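Local coordinates for protein GLB-12 (Caenorhabditis elegans, PDB 4BJA), which binds heme b through two axial histidines in a globin fold, and probably takes part in oxygen binding or redox signalling, at residues Y183-S186 / Q187-V191; T198-S201 / Q202-S206. The protein carries 1 engineered substitution. One frame throughout, in Å; residues are numbered along the deposited sequence.

Contact 1 (Y183-S186 / Q187-V191); sequences YTTS and QITDV
T184 and Q187 grip each other in a capping box at the start of helix 185-214. T184, the N-cap, turns OG1 back over its own backbone (chi1 66°) and takes the amide of Q187, N to OG1 3.0 Å, in a nearly straight bond. In return the Q187 side chain, extended beyond CG, brings OE1 to T184 N at 3.2 Å; that donor stands above the amide's carbonyl plane and off its lone pairs. The N-H groups of the N-cap and of Q187, with no carbonyl of a preceding turn to reach, each gain a side-chain acceptor.

Main-chain bonds continue the turn: I188 N to T184 O, 3.0 Å, and D190 N to S186 O, 2.9 Å. T185 O accepts twice from T189, from N at 2.9 Å and from OG1 at 2.8 Å, the two donors arriving from opposite faces of its carbonyl plane. A valine in place of T189 lacks the hydroxyl and would probably leave one face of the T185 carbonyl without its donor.

Apolar contact is slight, Y183 CB resting on I188 CG1 at 3.8 Å. The Q187 amide oxygen lies at the edge of the Y183 ring, amide and ring planes 79° apart. The ring reaches helix 34-46, packing on T38, L39 and R46 and bonding through OH to E42, whereas T185, I188 and T189 face T161, just past helix 144-160.

Contact 2 (T198-S201 / Q202-S206); sequences TVIS and QMTDS. With HEM (protoporphyrin IX containing Fe), chain B.
V199 and M203, one helical turn apart, run side by side and point the same way, V199 CG1 meeting M203 SD at 3.7 Å. In the conformer described, one of two and so provisional, the methionine leaves the helix extended and bends only at its last torsion (chi3 75°), which carries the methyl to the heme: CE lies 3.6 Å from C3B of the porphyrin, and SD is close to the vinyl carbon CAB. V199 therefore flanks the sulfur of a side chain whose end belongs to the heme pocket.

I200 and T204 make a second pair of neighbours with the same heading, CG2 of I200 3.8 Å from OG1 of T204. OG1 of T204 sits beside its own backbone N, anti to the carbonyl carbon (chi1 -64°), and faces I200 O, 2.8 Å away and above the carbonyl plane; T204 N reaches the same oxygen from the other face. N143 ND2 also bonds to this hydroxyl.

On a further side Q202 folds at chi2, bringing NE2 to S201 OG in a weak bond of 3.3 Å. Its OE1 is held more firmly by W117 and R121. Beyond it, S206 OG bonds to Q202 O at 2.7 Å, beside the ordinary main-chain bond from S206 N, and also to R121 O. D205 bonds through OD1 to W19 of the second subunit.

The chemistry is divided by side: M203 presents a sulfur and a methyl to the heme, near the axial ligand H127, whereas Q202 carries its amide to helix 113-126 and D205 its carboxylate to the partner subunit. The buried hydroxyl of T204 gives to I200 O and meets N143, while that of S206 lies between Q202 O and R121 O.

Both contacts lie on helix 185-214, the last modelled helix, and follow in series along it: contact 1 starts the helix and contact 2 comes farther along. Their centres are about 22 Å apart, and the nearest atoms, about 7 Å apart, do not touch. Contact 1 sits at the surface, its centre about 18 Å from the centre of the chain and away from the heme; contact 2 is buried, its centre about 10 Å from that of the chain, and holds a residue of the heme pocket. One helix thus runs from a capped, largely exposed beginning beside helix 34-46 into the interior, where it meets the heme, helices 113-126 and 144-160, and the second subunit.

Contact 1 (Y183-S186 / Q187-V191)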
ATOM      1  N   TYR A 183     -20.491  17.063  -0.168  1.00 39.53           N
ATOM      2  CA  TYR A 183     -20.146  15.643  -0.225  1.00 36.33           C
ATOM      3  C   TYR A 183     -21.367  14.745  -0.321  1.00 34.89           C
ATOM      4  O   TYR A 183     -22.332  14.926   0.417  1.00 35.63           O
ATOM      5  CB  TYR A 183     -19.363  15.226   1.007  1.00 35.34           C
ATOM      6  CG  TYR A 183     -18.123  16.011   1.294  1.00 32.96           C
ATOM      7  CD1 TYR A 183     -17.192  16.291   0.295  1.00 31.13           C
ATOM      8  CD2 TYR A 183     -17.880  16.470   2.569  1.00 30.32           C
ATOM      9  CE1 TYR A 183     -16.042  17.020   0.591  1.00 31.71           C
ATOM     10  CE2 TYR A 183     -16.741  17.189   2.875  1.00 31.03           C
ATOM     11  CZ  TYR A 183     -15.830  17.462   1.884  1.00 30.40           C
ATOM     12  OH  TYR A 183     -14.700  18.181   2.234  1.00 31.67           O
ATOM     13  N   THR A 184     -21.331  13.781  -1.230  1.00 32.82           N
ATOM     14  CA  THR A 184     -22.428  12.825  -1.308  1.00 30.63           C
ATOM     15  C   THR A 184     -22.128  11.639  -0.410  1.00 29.77           C
ATOM     16  O   THR A 184     -20.975  11.409  -0.022  1.00 28.59           O
ATOM     17  CB  THR A 184     -22.646  12.259  -2.711  1.00 30.68           C
ATOM     18  OG1 THR A 184     -21.517  11.459  -3.112  1.00 29.24           O
ATOM     19  CG2 THR A 184     -22.917  13.387  -3.714  1.00 32.16           C
ATOM     20  N   THR A 185     -23.172  10.884  -0.110  1.00 28.49           N
ATOM     21  CA  THR A 185     -23.041   9.686   0.713  1.00 28.29           C
ATOM     22  C   THR A 185     -22.092   8.681   0.080  1.00 27.30           C
ATOM     23  O   THR A 185     -21.253   8.069   0.768  1.00 25.41           O
ATOM     24  CB  THR A 185     -24.443   9.047   0.971  1.00 28.91           C
ATOM     25  OG1 THR A 185     -25.238   9.955   1.743  1.00 31.42           O
ATOM     26  CG2 THR A 185     -24.305   7.752   1.748  1.00 29.95           C
ATOM     27  N   SER A 186     -22.200   8.521  -1.237  1.00 27.44           N
ATOM     28  CA  SER A 186     -21.325   7.623  -1.951  1.00 28.53           C
ATOM     29  C   SER A 186     -19.867   8.068  -1.879  1.00 27.45           C
ATOM     30  O   SER A 186     -18.973   7.238  -1.664  1.00 26.44           O
ATOM     31  CB  SER A 186     -21.785   7.479  -3.416  1.00 29.90           C
ATOM     32  OG  SER A 186     -20.813   6.737  -4.109  1.00 35.40           O
ATOM     33  N   GLN A 187     -19.624   9.365  -2.049  1.00 26.96           N
ATOM     34  CA  GLN A 187     -18.274   9.904  -1.910  1.00 26.86           C
ATOM     35  C   GLN A 187     -17.685   9.624  -0.536  1.00 24.66           C
ATOM     36  O   GLN A 187     -16.558   9.165  -0.433  1.00 23.17           O
ATOM     37  CB  GLN A 187     -18.279  11.406  -2.080  1.00 28.23           C
ATOM     38  CG  GLN A 187     -18.224  11.888  -3.485  1.00 34.17           C
ATOM     39  CD  GLN A 187     -18.595  13.354  -3.544  1.00 38.66           C
ATOM     40  OE1 GLN A 187     -18.444  14.079  -2.562  1.00 39.60           O
ATOM     41  NE2 GLN A 187     -19.089  13.794  -4.698  1.00 43.63           N
ATOM     42  N   ILE A 188     -18.447   9.938   0.518  1.00 23.15           N
ATOM     43  CA  ILE A 188     -17.930   9.823   1.865  1.00 20.89           C
ATOM     44  C   ILE A 188     -17.637   8.346   2.156  1.00 20.32           C
ATOM     45  O   ILE A 188     -16.600   7.995   2.731  1.00 18.29           O
ATOM     46  CB  ILE A 188     -18.945  10.378   2.894  1.00 20.82           C
ATOM     47  CG1 ILE A 188     -19.116  11.890   2.705  1.00 21.07           C
ATOM     48  CG2 ILE A 188     -18.491  10.147   4.308  1.00 20.53           C
ATOM     49  CD1 ILE A 188     -20.302  12.435   3.519  1.00 23.28           C
ATOM     50  N   THR A 189     -18.571   7.486   1.760  1.00 19.32           N
ATOM     51  CA  THR A 189     -18.384   6.047   1.959  1.00 20.00           C
ATOM     52  C   THR A 189     -17.115   5.522   1.250  1.00 19.54           C
ATOM     53  O   THR A 189     -16.312   4.814   1.864  1.00 19.82           O
ATOM     54  CB  THR A 189     -19.654   5.284   1.464  1.00 19.72           C
ATOM     55  OG1 THR A 189     -20.811   5.707   2.205  1.00 23.10           O
ATOM     56  CG2 THR A 189     -19.511   3.783   1.594  1.00 21.63           C
ATOM     57  N   ASP A 190     -16.931   5.895  -0.032  1.00 20.54           N
ATOM     58  CA  ASP A 190     -15.806   5.394  -0.798  0.50 20.96           C
ATOM     59  C   ASP A 190     -14.477   5.919  -0.208  1.00 19.96           C
ATOM     60  O   ASP A 190     -13.521   5.158  -0.077  1.00 19.47           O
ATOM     61  CB  ASP A 190     -15.955   5.751  -2.296  0.50 22.66           C
ATOM     62  CG  ASP A 190     -17.230   5.157  -2.951  0.50 26.63           C
ATOM     63  OD1 ASP A 190     -17.988   4.376  -2.340  0.50 29.00           O
ATOM     64  OD2 ASP A 190     -17.500   5.518  -4.121  0.50 29.89           O
ATOM     65  N   VAL A 191     -14.432   7.194   0.178  1.00 18.95           N
ATOM     66  CA  VAL A 191     -13.210   7.761   0.725  1.00 18.60           C
ATOM     67  C   VAL A 191     -12.836   7.105   2.055  1.00 17.39           C
ATOM     68  O   VAL A 191     -11.658   6.761   2.276  1.00 16.50           O
ATOM     69  CB  VAL A 191     -13.290   9.305   0.867  1.00 18.83           C
ATOM     70  CG1 VAL A 191     -12.101   9.807   1.606  1.00 18.95           C
ATOM     71  CG2 VAL A 191     -13.354   9.958  -0.522  1.00 20.51           C
TER

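Contact 2 (T198-S201 / Q202-S206)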
ATOM      1  N   THR A 198      -6.488   1.328   3.825  1.00 14.21           N
ATOM      2  CA  THR A 198      -5.059   1.652   3.808  1.00 14.45           C
ATOM      3  C   THR A 198      -4.490   1.593   5.237  1.00 15.06           C
ATOM      4  O   THR A 198      -3.358   1.155   5.422  1.00 15.89           O
ATOM      5  CB  THR A 198      -4.803   3.038   3.162  1.00 15.12           C
ATOM      6  OG1 THR A 198      -5.355   3.005   1.830  1.00 16.54           O
ATOM      7  CG2 THR A 198      -3.323   3.336   3.072  1.00 15.56           C
ATOM      8  N   VAL A 199      -5.276   2.012   6.247  1.00 14.55           N
ATOM      9  CA  VAL A 199      -4.804   1.843   7.608  1.00 14.54           C
ATOM     10  C   VAL A 199      -4.601   0.352   7.923  1.00 14.79           C
ATOM     11  O   VAL A 199      -3.562  -0.061   8.451  1.00 15.38           O
ATOM     12  CB  VAL A 199      -5.772   2.495   8.615  1.00 13.45           C
ATOM     13  CG1 VAL A 199      -5.369   2.112  10.039  1.00 16.42           C
ATOM     14  CG2 VAL A 199      -5.758   4.069   8.393  1.00 15.35           C
ATOM     15  N   ILE A 200      -5.560  -0.481   7.527  1.00 14.18           N
ATOM     16  CA  ILE A 200      -5.393  -1.932   7.742  1.00 14.77           C
ATOM     17  C   ILE A 200      -4.133  -2.452   7.057  1.00 15.31           C
ATOM     18  O   ILE A 200      -3.339  -3.152   7.667  1.00 15.65           O
ATOM     19  CB  ILE A 200      -6.574  -2.728   7.175  1.00 14.93           C
ATOM     20  CG1 ILE A 200      -7.835  -2.407   7.972  1.00 14.40           C
ATOM     21  CG2 ILE A 200      -6.271  -4.257   7.308  1.00 15.84           C
ATOM     22  CD1 ILE A 200      -9.159  -2.921   7.292  1.00 14.85           C
ATOM     23  N   SER A 201      -3.942  -2.115   5.779  1.00 15.15           N
ATOM     24  CA  SER A 201      -2.810  -2.705   5.064  1.00 16.35           C
ATOM     25  C   SER A 201      -1.472  -2.257   5.687  1.00 16.38           C
ATOM     26  O   SER A 201      -0.564  -3.080   5.831  1.00 17.43           O
ATOM     27  CB  SER A 201      -2.871  -2.377   3.597  1.00 18.38           C
ATOM     28  OG  SER A 201      -2.591  -1.027   3.414  1.00 20.44           O
ATOM     29  N   GLN A 202      -1.361  -0.977   6.072  1.00 15.13           N
ATOM     30  CA  GLN A 202      -0.070  -0.499   6.588  1.00 16.64           C
ATOM     31  C   GLN A 202       0.199  -0.976   8.004  1.00 17.91           C
ATOM     32  O   GLN A 202       1.356  -1.275   8.351  1.00 18.79           O
ATOM     33  CB  GLN A 202      -0.001   1.024   6.478  1.00 15.91           C
ATOM     34  CG  GLN A 202      -0.066   1.436   5.005  1.00 16.92           C
ATOM     35  CD  GLN A 202       1.027   0.732   4.192  1.00 20.41           C
ATOM     36  OE1 GLN A 202       2.208   0.982   4.401  1.00 21.78           O
ATOM     37  NE2 GLN A 202       0.631  -0.204   3.304  1.00 22.74           N
ATOM     38  N   MET A 203      -0.858  -1.108   8.818  1.00 18.00           N
ATOM     39  CA  MET A 203      -0.622  -1.698  10.134  0.50 17.64           C
ATOM     40  C   MET A 203      -0.294  -3.164  10.003  1.00 18.32           C
ATOM     41  O   MET A 203       0.593  -3.647  10.699  1.00 19.07           O
ATOM     42  CB  MET A 203      -1.797  -1.487  11.065  0.50 17.79           C
ATOM     43  CG  MET A 203      -1.937  -0.048  11.470  0.50 16.60           C
ATOM     44  SD  MET A 203      -3.382   0.114  12.500  0.50 16.67           S
ATOM     45  CE  MET A 203      -2.765  -0.589  14.012  0.50 17.43           C
ATOM     46  N   THR A 204      -0.957  -3.861   9.087  1.00 16.85           N
ATOM     47  CA  THR A 204      -0.683  -5.260   8.902  1.00 18.31           C
ATOM     48  C   THR A 204       0.762  -5.489   8.439  1.00 18.18           C
ATOM     49  O   THR A 204       1.458  -6.377   8.967  1.00 19.32           O
ATOM     50  CB  THR A 204      -1.683  -5.856   7.897  1.00 17.48           C
ATOM     51  OG1 THR A 204      -3.000  -5.776   8.464  1.00 18.28           O
ATOM     52  CG2 THR A 204      -1.324  -7.304   7.538  1.00 19.57           C
ATOM     53  N   ASP A 205       1.196  -4.694   7.453  1.00 17.99           N
ATOM     54  CA  ASP A 205       2.518  -4.903   6.873  1.00 20.00           C
ATOM     55  C   ASP A 205       3.626  -4.540   7.836  1.00 19.63           C
ATOM     56  O   ASP A 205       4.605  -5.281   7.953  1.00 19.71           O
ATOM     57  CB  ASP A 205       2.648  -4.163   5.538  1.00 20.50           C
ATOM     58  CG  ASP A 205       1.977  -4.909   4.380  1.00 27.90           C
ATOM     59  OD1 ASP A 205       1.471  -6.047   4.556  1.00 34.77           O
ATOM     60  OD2 ASP A 205       1.981  -4.364   3.251  1.00 34.30           O
ATOM     61  N   SER A 206       3.437  -3.433   8.562  1.00 18.12           N
ATOM     62  CA  SER A 206       4.451  -3.018   9.502  1.00 19.58           C
ATOM     63  C   SER A 206       4.557  -4.007  10.685  1.00 19.23           C
ATOM     64  O   SER A 206       5.668  -4.381  11.147  1.00 20.20           O
ATOM     65  CB  SER A 206       4.207  -1.586   9.948  1.00 19.06           C
ATOM     66  OG  SER A 206       2.939  -1.425  10.589  1.00 25.35           O
TER
HETATM   67  CHA HEM B 300      -2.158   0.099  22.053  1.00 22.43           C
HETATM   68  CHB HEM B 300      -4.326   1.740  18.046  1.00 19.73           C
HETATM   69  CHC HEM B 300      -5.863  -2.705  17.051  1.00 21.99           C
HETATM   70  CHD HEM B 300      -4.400  -4.155  21.404  1.00 24.43           C
HETATM   71  C1A HEM B 300      -2.563   0.891  21.034  1.00 21.29           C
HETATM   72  C2A HEM B 300      -2.173   2.276  20.840  1.00 23.13           C
HETATM   73  C3A HEM B 300      -2.791   2.700  19.724  1.00 21.16           C
HETATM   74  C4A HEM B 300      -3.585   1.612  19.197  1.00 20.31           C
HETATM   75  CMA HEM B 300      -2.741   4.103  19.061  1.00 22.28           C
HETATM   76  CAA HEM B 300      -1.192   3.061  21.773  1.00 25.64           C
HETATM   77  CBA HEM B 300       0.069   3.499  21.013  1.00 31.78           C
HETATM   78  CGA HEM B 300       0.752   2.285  20.563  1.00 34.81           C
HETATM   79  O1A HEM B 300       0.941   1.358  21.401  1.00 36.50           O
HETATM   80  O2A HEM B 300       1.055   2.251  19.342  1.00 38.51           O
HETATM   81  C1B HEM B 300      -4.860   0.648  17.430  1.00 19.89           C
HETATM   82  C2B HEM B 300      -5.427   0.648  16.087  1.00 19.75           C
HETATM   83  C3B HEM B 300      -5.835  -0.560  15.818  1.00 20.68           C
HETATM   84  C4B HEM B 300      -5.566  -1.382  16.970  1.00 20.62           C
HETATM   85  CMB HEM B 300      -5.495   1.872  15.159  1.00 23.26           C
HETATM   86  CAB HEM B 300      -6.464  -0.989  14.466  1.00 25.72           C
HETATM   87  CBB HEM B 300      -7.210  -2.066  14.417  1.00 30.67           C
HETATM   88  C1C HEM B 300      -5.589  -3.481  18.126  1.00 21.34           C
HETATM   89  C2C HEM B 300      -5.930  -4.876  18.252  1.00 24.51           C
HETATM   90  C3C HEM B 300      -5.522  -5.284  19.441  1.00 23.82           C
HETATM   91  C4C HEM B 300      -4.941  -4.158  20.137  1.00 24.39           C
HETATM   92  CMC HEM B 300      -6.611  -5.717  17.146  1.00 27.10           C
HETATM   93  CAC HEM B 300      -5.696  -6.724  19.977  1.00 27.40           C
HETATM   94  CBC HEM B 300      -4.838  -7.132  20.895  1.00 30.12           C
HETATM   95  C1D HEM B 300      -3.745  -3.133  21.994  1.00 25.14           C
HETATM   96  C2D HEM B 300      -3.330  -3.109  23.365  1.00 26.50           C
HETATM   97  C3D HEM B 300      -2.634  -1.800  23.556  1.00 27.76           C
HETATM   98  C4D HEM B 300      -2.686  -1.145  22.280  1.00 24.34           C
HETATM   99  CMD HEM B 300      -3.534  -4.188  24.454  1.00 29.49           C
HETATM  100  CAD HEM B 300      -2.022  -1.255  24.860  1.00 29.10           C
HETATM  101  CBD HEM B 300      -3.033  -0.242  25.424  1.00 31.51           C
HETATM  102  CGD HEM B 300      -4.338  -0.843  25.939  1.00 31.90           C
HETATM  103  O1D HEM B 300      -4.409  -2.041  26.288  1.00 33.55           O
HETATM  104  O2D HEM B 300      -5.315  -0.087  26.018  1.00 33.39           O
HETATM  105  NA  HEM B 300      -3.445   0.508  20.016  1.00 19.89           N
HETATM  106  NB  HEM B 300      -4.955  -0.632  17.969  1.00 20.61           N
HETATM  107  NC  HEM B 300      -4.988  -3.086  19.302  1.00 22.78           N
HETATM  108  ND  HEM B 300      -3.356  -1.938  21.377  1.00 24.15           N
HETATM  109 FE   HEM B 300      -4.187  -1.267  19.691  1.00 19.74          FE